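Local structure of hypothetical protein PA3008 (Pseudomonas aeruginosa, 1OFU) at residues T18-I23 with H47-R52; W35-A40 with C76-L81; A70-S75 with R96-Q101. The protein probably halts cell division during the SOS response by binding FtsZ and so preventing its polymerisation into the Z ring. All coordinates share one frame; numbering follows the deposited sequence.

Contact 1: residues T18-I23 with H47-R52; sequences TLLAPI and HEWLRR
Helices 18-23 and 47-52 meet where L20 and A21 face W49, with A21 and L50 the nearest pair of CA atoms, 8.2 Å apart. The first helix is kinked at P22: neither P22 N, which has no hydrogen, nor I23 N makes the usual helical bond to the turn before, and I23 N bonds to L20 O, three residues back, at 2.9 Å. Of 47-52, only W49 crosses the gap. Its CG stands anti to the backbone N (chi1 -178°), which sends the six-membered half of the indole out to the other helix. W49 CH2 lies 4.0 Å from A21 CA, while CZ2 and CH2 both approach A21 CB. L20 CD2 comes to 4.4 Å from W49 CH2; L20 CD2 and A21 CA both lie oblique to the indole ring. Helix 13-28 leads from strand 4-10 to strand 35-39 and helix 47-52 lies between strands 35-39 and 60-63, so the tryptophan joins two connecting helices of an alpha/beta fold. At the edge of the indole, in its plane, sits L50 CG. Along helix 47-52, a salt bridge of 2.6 Å links R51 NH1 to E48 OE2, while R51 NH2 bonds to the backbone of another protein's chain.

Contact 2: residues W35-A40 with C76-L81; sequences WLTLIA and CEALRL
In this alpha/beta fold with a parallel sheet, helix 68-80 connects strand 60-63 to strand 84-89, the two neighbours of strand 35-39, and its last turns pack against T37 and I39 of the strand between them. The nearest CA atoms are those of T37 and A78, 7.7 Å apart. A78 carries the helix side of the contact with its single methyl. Two side chains, alternate residues of the strand, reach it: I39 CD1 stands 4.0 Å from A78 CB, and T37 CG2 follows at 4.5 Å. In I39, CG1 lies anti to the carbonyl carbon (chi1 -65°) and the chain runs on extended, so CD1 is carried out from the strand to the helix. T37 presents its methyl to A78 while its OG1 is hydrogen-bonded to S84 OG on the neighbouring strand, which gives this buried oxygen a polar partner. Along the helix, R80 NH2 makes a salt bridge with E77 OE1 at 2.7 Å; C76 O lies 3.6 Å above one face of the R80 guanidinium, toward its rim. A78 begins one of the regions that bind FtsZ, and W35 NE1, at the start of the strand, bonds to the backbone of another protein's chain. A beta-alpha-beta crossover whose helix passes over an intervening strand is a familiar element of alpha/beta folds with a parallel sheet.

Contact 3: residues A70-S75 with R96-Q101; sequences AALALS and RAARKQ
L72 and A98 are the facing residues of helices 70-75 and 96-101, and their CA atoms, 7.5 Å apart, are the nearest between the two segments. The contact is a leucine set against an alanine: L72 CD1 lies 3.9 Å from A98 CB. L72 points its CB at the other helix, with CG roughly anti to the backbone N (chi1 -156°), and the branch bearing CD1 does the touching. Q101, one turn on from A98, reaches the same methyl from the solvent-exposed side, its OE1 a loose 4.2 Å from L72 CD1. L91 and L102 also pack on L72 and extend the apolar patch. Three residues along from L72, S75 turns its hydroxyl back to the preceding turn, OG giving a 2.7 Å hydrogen bond to A71 O. That oxygen also accepts S75 N, the two donors arriving from opposite faces of the carbonyl plane; OG stands 37° out of it. S75 OG is further bonded to S89 OG, tying the helix to strand 84-89. Helices 68-80 and 96-109, which precede and follow strand 84-89, lie side by side, an arrangement common among helices covering one face of a parallel sheet in alpha/beta folds.

In the fold
From the N terminus, helix 13-28 supplies the first half of contact 1, strand 35-39 the first half of contact 2, and helix 47-52 then closes contact 1. Contact 2 is still open at that point, so the two cross; they touch where L50 CD2 meets L38 CD1. Helix 68-80 next opens contact 3 at 70-75 and directly after, at 76-81, closes contact 2, so these cross too and share a helix; I39 also packs on L74 and S75. Helix 96-109 closes contact 3. Contacts 1 and 3 follow in series, on opposite sides of the chain's centre, with nearest atoms about 13 Å apart. Strand 35-39 stands between the two helix pairs.

Contact 1: residues T18-I23 with H47-R52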
loop_
_atom_site.group_PDB
_atom_site.type_symbol
_atom_site.label_atom_id
_atom_site.label_comp_id
_atom_site.label_asym_id
_atom_site.label_seq_id
_atom_site.Cartn_x
_atom_site.Cartn_y
_atom_site.Cartn_z
ATOM N N THR D 18 -8.429 6.795 -6.673
ATOM C CA THR D 18 -7.099 6.856 -6.096
ATOM C C THR D 18 -7.065 6.327 -4.652
ATOM O O THR D 18 -6.042 5.811 -4.197
ATOM C CB THR D 18 -6.531 8.299 -6.162
ATOM O OG1 THR D 18 -5.102 8.246 -6.076
ATOM C CG2 THR D 18 -7.057 9.151 -5.019
ATOM N N LEU D 19 -8.177 6.449 -3.932
ATOM C CA LEU D 19 -8.234 5.935 -2.564
ATOM C C LEU D 19 -8.382 4.413 -2.584
ATOM O O LEU D 19 -7.982 3.731 -1.644
ATOM C CB LEU D 19 -9.406 6.559 -1.798
ATOM C CG LEU D 19 -9.215 8.003 -1.307
ATOM C CD1 LEU D 19 -10.545 8.559 -0.790
ATOM C CD2 LEU D 19 -8.146 8.038 -0.217
ATOM N N LEU D 20 -8.955 3.886 -3.665
ATOM C CA LEU D 20 -9.163 2.447 -3.816
ATOM C C LEU D 20 -7.859 1.708 -4.107
ATOM O O LEU D 20 -7.591 0.646 -3.547
ATOM C CB LEU D 20 -10.148 2.192 -4.968
ATOM C CG LEU D 20 -10.550 0.755 -5.312
ATOM C CD1 LEU D 20 -11.385 0.165 -4.191
ATOM C CD2 LEU D 20 -11.344 0.745 -6.613
ATOM N N ALA D 21 -7.057 2.293 -4.990
ATOM C CA ALA D 21 -5.791 1.721 -5.438
ATOM C C ALA D 21 -4.900 1.037 -4.400
ATOM O O ALA D 21 -4.477 -0.103 -4.599
ATOM C CB ALA D 21 -4.994 2.788 -6.178
ATOM N N PRO D 22 -4.587 1.721 -3.287
ATOM C CA PRO D 22 -3.729 1.089 -2.280
ATOM C C PRO D 22 -4.280 -0.193 -1.670
ATOM O O PRO D 22 -3.518 -1.084 -1.296
ATOM C CB PRO D 22 -3.522 2.204 -1.243
ATOM C CG PRO D 22 -4.697 3.099 -1.438
ATOM C CD PRO D 22 -4.893 3.114 -2.922
ATOM N N ILE D 23 -5.602 -0.298 -1.586
ATOM C CA ILE D 23 -6.224 -1.485 -1.015
ATOM C C ILE D 23 -6.149 -2.644 -2.004
ATOM O O ILE D 23 -5.822 -3.779 -1.636
ATOM C CB ILE D 23 -7.696 -1.200 -0.657
ATOM C CG1 ILE D 23 -7.752 -0.170 0.473
ATOM C CG2 ILE D 23 -8.400 -2.489 -0.269
ATOM C CD1 ILE D 23 -9.141 0.269 0.836
ATOM N N HIS D 47 -8.180 -2.736 -17.544
ATOM C CA HIS D 47 -6.965 -3.489 -17.308
ATOM C C HIS D 47 -5.792 -2.521 -17.211
ATOM O O HIS D 47 -4.831 -2.771 -16.483
ATOM C CB HIS D 47 -6.734 -4.499 -18.437
ATOM C CG HIS D 47 -7.577 -5.732 -18.325
ATOM N ND1 HIS D 47 -7.109 -6.985 -18.660
ATOM C CD2 HIS D 47 -8.857 -5.904 -17.920
ATOM C CE1 HIS D 47 -8.064 -7.876 -18.465
ATOM N NE2 HIS D 47 -9.135 -7.247 -18.018
ATOM N N GLU D 48 -5.877 -1.409 -17.935
ATOM C CA GLU D 48 -4.812 -0.416 -17.908
ATOM C C GLU D 48 -4.741 0.306 -16.571
ATOM O O GLU D 48 -3.655 0.540 -16.041
ATOM C CB GLU D 48 -4.995 0.606 -19.031
ATOM C CG GLU D 48 -3.932 0.487 -20.109
ATOM C CD GLU D 48 -2.520 0.450 -19.532
ATOM O OE1 GLU D 48 -2.105 1.446 -18.901
ATOM O OE2 GLU D 48 -1.827 -0.576 -19.705
ATOM N N TRP D 49 -5.897 0.661 -16.024
ATOM C CA TRP D 49 -5.921 1.342 -14.738
ATOM C C TRP D 49 -5.325 0.418 -13.684
ATOM O O TRP D 49 -4.522 0.844 -12.860
ATOM C CB TRP D 49 -7.355 1.702 -14.329
ATOM C CG TRP D 49 -7.416 2.444 -13.014
ATOM C CD1 TRP D 49 -7.316 3.794 -12.829
ATOM C CD2 TRP D 49 -7.529 1.868 -11.703
ATOM N NE1 TRP D 49 -7.358 4.096 -11.486
ATOM C CE2 TRP D 49 -7.489 2.934 -10.774
ATOM C CE3 TRP D 49 -7.656 0.557 -11.225
ATOM C CZ2 TRP D 49 -7.575 2.728 -9.389
ATOM C CZ3 TRP D 49 -7.741 0.351 -9.844
ATOM C CH2 TRP D 49 -7.701 1.435 -8.945
ATOM N N LEU D 50 -5.726 -0.849 -13.719
ATOM C CA LEU D 50 -5.257 -1.841 -12.756
ATOM C C LEU D 50 -3.750 -2.035 -12.807
ATOM O O LEU D 50 -3.097 -2.213 -11.771
ATOM C CB LEU D 50 -5.972 -3.177 -12.992
ATOM C CG LEU D 50 -7.457 -3.154 -12.621
ATOM C CD1 LEU D 50 -8.145 -4.416 -13.112
ATOM C CD2 LEU D 50 -7.599 -3.013 -11.109
ATOM N N ARG D 51 -3.195 -2.008 -14.016
ATOM C CA ARG D 51 -1.756 -2.151 -14.169
ATOM C C ARG D 51 -1.073 -0.883 -13.669
ATOM O O ARG D 51 -0.049 -0.956 -12.990
ATOM C CB ARG D 51 -1.386 -2.408 -15.634
ATOM C CG ARG D 51 -1.772 -3.798 -16.140
ATOM C CD ARG D 51 -0.975 -4.179 -17.381
ATOM N NE ARG D 51 -1.381 -3.445 -18.575
ATOM C CZ ARG D 51 -2.520 -3.652 -19.231
ATOM N NH1 ARG D 51 -2.806 -2.936 -20.312
ATOM N NH2 ARG D 51 -3.372 -4.575 -18.809
ATOM N N ARG D 52 -1.637 0.280 -13.999
ATOM C CA ARG D 52 -1.059 1.541 -13.549
ATOM C C ARG D 52 -1.183 1.680 -12.033
ATOM O O ARG D 52 -0.367 2.343 -11.398
ATOM C CB ARG D 52 -1.731 2.736 -14.229
ATOM C CG ARG D 52 -1.380 2.909 -15.698
ATOM C CD ARG D 52 -1.500 4.370 -16.114
ATOM N NE ARG D 52 -1.103 4.584 -17.503
ATOM C CZ ARG D 52 -1.852 4.263 -18.556
ATOM N NH1 ARG D 52 -3.048 3.714 -18.383
ATOM N NH2 ARG D 52 -1.403 4.488 -19.784
#

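Contact 2: residues W35-A40 with C76-L81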
loop_
_atom_site.group_PDB
_atom_site.type_symbol
_atom_site.label_atom_id
_atom_site.label_comp_id
_atom_site.label_asym_id
_atom_site.label_seq_id
_atom_site.Cartn_x
_atom_site.Cartn_y
_atom_site.Cartn_z
ATOM N N TRP D 35 -5.645 -16.369 -5.573
ATOM C CA TRP D 35 -5.985 -15.224 -6.401
ATOM C C TRP D 35 -6.714 -14.121 -5.662
ATOM O O TRP D 35 -7.319 -14.329 -4.608
ATOM C CB TRP D 35 -6.935 -15.612 -7.540
ATOM C CG TRP D 35 -6.465 -16.589 -8.561
ATOM C CD1 TRP D 35 -6.951 -17.853 -8.768
ATOM C CD2 TRP D 35 -5.527 -16.344 -9.610
ATOM N NE1 TRP D 35 -6.381 -18.402 -9.890
ATOM C CE2 TRP D 35 -5.503 -17.499 -10.427
ATOM C CE3 TRP D 35 -4.708 -15.259 -9.947
ATOM C CZ2 TRP D 35 -4.690 -17.597 -11.560
ATOM C CZ3 TRP D 35 -3.900 -15.357 -11.078
ATOM C CH2 TRP D 35 -3.900 -16.519 -11.869
ATOM N N LEU D 36 -6.654 -12.944 -6.267
ATOM C CA LEU D 36 -7.405 -11.791 -5.828
ATOM C C LEU D 36 -8.384 -11.791 -7.000
ATOM O O LEU D 36 -7.978 -11.604 -8.149
ATOM C CB LEU D 36 -6.575 -10.504 -5.866
ATOM C CG LEU D 36 -7.471 -9.252 -5.839
ATOM C CD1 LEU D 36 -8.386 -9.311 -4.622
ATOM C CD2 LEU D 36 -6.631 -7.987 -5.823
ATOM N N THR D 37 -9.657 -12.054 -6.742
ATOM C CA THR D 37 -10.616 -12.062 -7.833
ATOM C C THR D 37 -11.541 -10.871 -7.752
ATOM O O THR D 37 -12.173 -10.626 -6.721
ATOM C CB THR D 37 -11.446 -13.354 -7.840
ATOM O OG1 THR D 37 -10.571 -14.461 -8.061
ATOM C CG2 THR D 37 -12.494 -13.320 -8.946
ATOM N N LEU D 38 -11.595 -10.123 -8.851
ATOM C CA LEU D 38 -12.438 -8.946 -8.958
ATOM C C LEU D 38 -13.616 -9.345 -9.843
ATOM O O LEU D 38 -13.421 -9.848 -10.952
ATOM C CB LEU D 38 -11.659 -7.798 -9.611
ATOM C CG LEU D 38 -10.276 -7.447 -9.045
ATOM C CD1 LEU D 38 -9.720 -6.225 -9.790
ATOM C CD2 LEU D 38 -10.377 -7.154 -7.550
ATOM N N ILE D 39 -14.838 -9.125 -9.368
ATOM C CA ILE D 39 -16.000 -9.500 -10.152
ATOM C C ILE D 39 -16.853 -8.347 -10.651
ATOM O O ILE D 39 -17.435 -7.588 -9.870
ATOM C CB ILE D 39 -16.869 -10.499 -9.375
ATOM C CG1 ILE D 39 -16.067 -11.792 -9.181
ATOM C CG2 ILE D 39 -18.184 -10.741 -10.111
ATOM C CD1 ILE D 39 -16.841 -12.941 -8.613
ATOM N N ALA D 40 -16.912 -8.229 -11.976
ATOM C CA ALA D 40 -17.687 -7.198 -12.647
ATOM C C ALA D 40 -17.449 -5.803 -12.081
ATOM O O ALA D 40 -18.390 -5.119 -11.684
ATOM C CB ALA D 40 -19.177 -7.542 -12.583
ATOM N N CYS D 76 -20.451 -15.400 -5.387
ATOM C CA CYS D 76 -20.606 -16.495 -4.434
ATOM C C CYS D 76 -19.883 -17.740 -4.924
ATOM O O CYS D 76 -19.276 -18.467 -4.140
ATOM C CB CYS D 76 -22.085 -16.816 -4.223
ATOM S SG CYS D 76 -23.061 -15.462 -3.516
ATOM N N GLU D 77 -19.942 -17.972 -6.231
ATOM C CA GLU D 77 -19.302 -19.136 -6.823
ATOM C C GLU D 77 -17.785 -19.092 -6.659
ATOM O O GLU D 77 -17.173 -20.069 -6.225
ATOM C CB GLU D 77 -19.672 -19.233 -8.304
ATOM C CG GLU D 77 -19.564 -20.633 -8.856
ATOM C CD GLU D 77 -20.428 -21.619 -8.091
ATOM O OE1 GLU D 77 -21.660 -21.425 -8.061
ATOM O OE2 GLU D 77 -19.876 -22.585 -7.517
ATOM N N ALA D 78 -17.182 -17.956 -7.007
ATOM C CA ALA D 78 -15.736 -17.789 -6.890
ATOM C C ALA D 78 -15.290 -17.926 -5.433
ATOM O O ALA D 78 -14.203 -18.430 -5.151
ATOM C CB ALA D 78 -15.320 -16.425 -7.450
ATOM N N LEU D 79 -16.124 -17.463 -4.505
ATOM C CA LEU D 79 -15.804 -17.569 -3.081
ATOM C C LEU D 79 -15.895 -19.036 -2.694
ATOM O O LEU D 79 -14.986 -19.605 -2.091
ATOM C CB LEU D 79 -16.807 -16.766 -2.248
ATOM C CG LEU D 79 -16.670 -15.242 -2.278
ATOM C CD1 LEU D 79 -17.993 -14.594 -1.917
ATOM C CD2 LEU D 79 -15.575 -14.819 -1.321
ATOM N N ARG D 80 -17.021 -19.631 -3.066
ATOM C CA ARG D 80 -17.334 -21.029 -2.801
ATOM C C ARG D 80 -16.202 -21.971 -3.224
ATOM O O ARG D 80 -15.770 -22.822 -2.448
ATOM C CB ARG D 80 -18.618 -21.368 -3.553
ATOM C CG ARG D 80 -19.311 -22.646 -3.177
ATOM C CD ARG D 80 -20.653 -22.662 -3.883
ATOM N NE ARG D 80 -21.443 -21.489 -3.512
ATOM C CZ ARG D 80 -22.320 -20.888 -4.312
ATOM N NH1 ARG D 80 -22.995 -19.829 -3.881
ATOM N NH2 ARG D 80 -22.511 -21.332 -5.546
ATOM N N LEU D 81 -15.730 -21.805 -4.459
ATOM C CA LEU D 81 -14.659 -22.632 -5.013
ATOM C C LEU D 81 -13.372 -22.537 -4.208
ATOM O O LEU D 81 -12.488 -23.388 -4.330
ATOM C CB LEU D 81 -14.392 -22.236 -6.470
ATOM C CG LEU D 81 -15.318 -22.787 -7.560
ATOM C CD1 LEU D 81 -16.754 -22.831 -7.091
ATOM C CD2 LEU D 81 -15.182 -21.922 -8.793
#

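Contact 3: residues A70-S75 with R96-Q101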
loop_
_atom_site.group_PDB
_atom_site.type_symbol
_atom_site.label_atom_id
_atom_site.label_comp_id
_atom_site.label_asym_id
_atom_site.label_seq_id
_atom_site.Cartn_x
_atom_site.Cartn_y
_atom_site.Cartn_z
ATOM N N ALA D 70 -26.191 -11.529 -11.935
ATOM C CA ALA D 70 -25.159 -12.440 -12.428
ATOM C C ALA D 70 -23.859 -12.260 -11.645
ATOM O O ALA D 70 -23.170 -13.228 -11.323
ATOM C CB ALA D 70 -24.915 -12.202 -13.915
ATOM N N ALA D 71 -23.525 -11.014 -11.338
ATOM C CA ALA D 71 -22.311 -10.731 -10.584
ATOM C C ALA D 71 -22.417 -11.336 -9.186
ATOM O O ALA D 71 -21.435 -11.834 -8.639
ATOM C CB ALA D 71 -22.092 -9.225 -10.497
ATOM N N LEU D 72 -23.618 -11.301 -8.618
ATOM C CA LEU D 72 -23.852 -11.842 -7.281
ATOM C C LEU D 72 -23.638 -13.356 -7.277
ATOM O O LEU D 72 -22.984 -13.902 -6.386
ATOM C CB LEU D 72 -25.281 -11.529 -6.825
ATOM C CG LEU D 72 -25.592 -11.479 -5.324
ATOM C CD1 LEU D 72 -27.084 -11.701 -5.143
ATOM C CD2 LEU D 72 -24.818 -12.531 -4.558
ATOM N N ALA D 73 -24.196 -14.034 -8.276
ATOM C CA ALA D 73 -24.042 -15.483 -8.362
ATOM C C ALA D 73 -22.586 -15.823 -8.659
ATOM O O ALA D 73 -22.032 -16.764 -8.089
ATOM C CB ALA D 73 -24.954 -16.049 -9.453
ATOM N N LEU D 74 -21.963 -15.053 -9.548
ATOM C CA LEU D 74 -20.565 -15.302 -9.889
ATOM C C LEU D 74 -19.677 -15.070 -8.665
ATOM O O LEU D 74 -18.722 -15.811 -8.443
ATOM C CB LEU D 74 -20.114 -14.388 -11.036
ATOM C CG LEU D 74 -19.059 -14.978 -11.985
ATOM C CD1 LEU D 74 -18.548 -13.894 -12.916
ATOM C CD2 LEU D 74 -17.907 -15.569 -11.202
ATOM N N SER D 75 -19.992 -14.046 -7.867
ATOM C CA SER D 75 -19.203 -13.751 -6.669
ATOM C C SER D 75 -19.250 -14.902 -5.666
ATOM O O SER D 75 -18.218 -15.333 -5.155
ATOM C CB SER D 75 -19.699 -12.469 -5.993
ATOM O OG SER D 75 -19.540 -11.341 -6.838
ATOM N N ARG D 96 -29.676 -7.783 2.609
ATOM C CA ARG D 96 -29.173 -8.524 3.757
ATOM C C ARG D 96 -29.045 -9.993 3.370
ATOM O O ARG D 96 -28.141 -10.690 3.831
ATOM C CB ARG D 96 -30.124 -8.350 4.946
ATOM C CG ARG D 96 -29.679 -9.045 6.223
ATOM C CD ARG D 96 -30.346 -8.437 7.459
ATOM N NE ARG D 96 -31.801 -8.350 7.338
ATOM C CZ ARG D 96 -32.606 -7.871 8.284
ATOM N NH1 ARG D 96 -33.918 -7.827 8.083
ATOM N NH2 ARG D 96 -32.104 -7.437 9.435
ATOM N N ALA D 97 -29.948 -10.450 2.506
ATOM C CA ALA D 97 -29.932 -11.831 2.028
ATOM C C ALA D 97 -28.676 -12.063 1.192
ATOM O O ALA D 97 -27.926 -13.014 1.425
ATOM C CB ALA D 97 -31.173 -12.111 1.193
ATOM N N ALA D 98 -28.451 -11.185 0.216
ATOM C CA ALA D 98 -27.281 -11.282 -0.649
ATOM C C ALA D 98 -26.004 -11.289 0.191
ATOM O O ALA D 98 -25.076 -12.052 -0.086
ATOM C CB ALA D 98 -27.261 -10.118 -1.631
ATOM N N ARG D 99 -25.963 -10.443 1.218
ATOM C CA ARG D 99 -24.802 -10.370 2.105
ATOM C C ARG D 99 -24.602 -11.696 2.825
ATOM O O ARG D 99 -23.472 -12.144 3.032
ATOM C CB ARG D 99 -24.979 -9.267 3.151
ATOM C CG ARG D 99 -24.739 -7.863 2.652
ATOM C CD ARG D 99 -24.685 -6.886 3.821
ATOM N NE ARG D 99 -24.239 -5.557 3.409
ATOM C CZ ARG D 99 -24.913 -4.765 2.582
ATOM N NH1 ARG D 99 -24.431 -3.574 2.259
ATOM N NH2 ARG D 99 -26.075 -5.162 2.083
ATOM N N LYS D 100 -25.707 -12.313 3.223
ATOM C CA LYS D 100 -25.642 -13.592 3.914
ATOM C C LYS D 100 -25.122 -14.644 2.940
ATOM O O LYS D 100 -24.262 -15.459 3.285
ATOM C CB LYS D 100 -27.028 -13.988 4.428
ATOM C CG LYS D 100 -27.024 -15.212 5.336
ATOM C CD LYS D 100 -26.188 -14.979 6.589
ATOM C CE LYS D 100 -26.208 -16.197 7.502
ATOM N NZ LYS D 100 -25.433 -15.964 8.753
ATOM N N GLN D 101 -25.648 -14.610 1.718
ATOM C CA GLN D 101 -25.246 -15.543 0.668
ATOM C C GLN D 101 -23.740 -15.422 0.435
ATOM O O GLN D 101 -23.031 -16.427 0.381
ATOM C CB GLN D 101 -25.995 -15.225 -0.630
ATOM C CG GLN D 101 -26.097 -16.393 -1.596
ATOM C CD GLN D 101 -26.735 -16.011 -2.922
ATOM O OE1 GLN D 101 -27.728 -15.281 -2.961
ATOM N NE2 GLN D 101 -26.176 -16.517 -4.018
#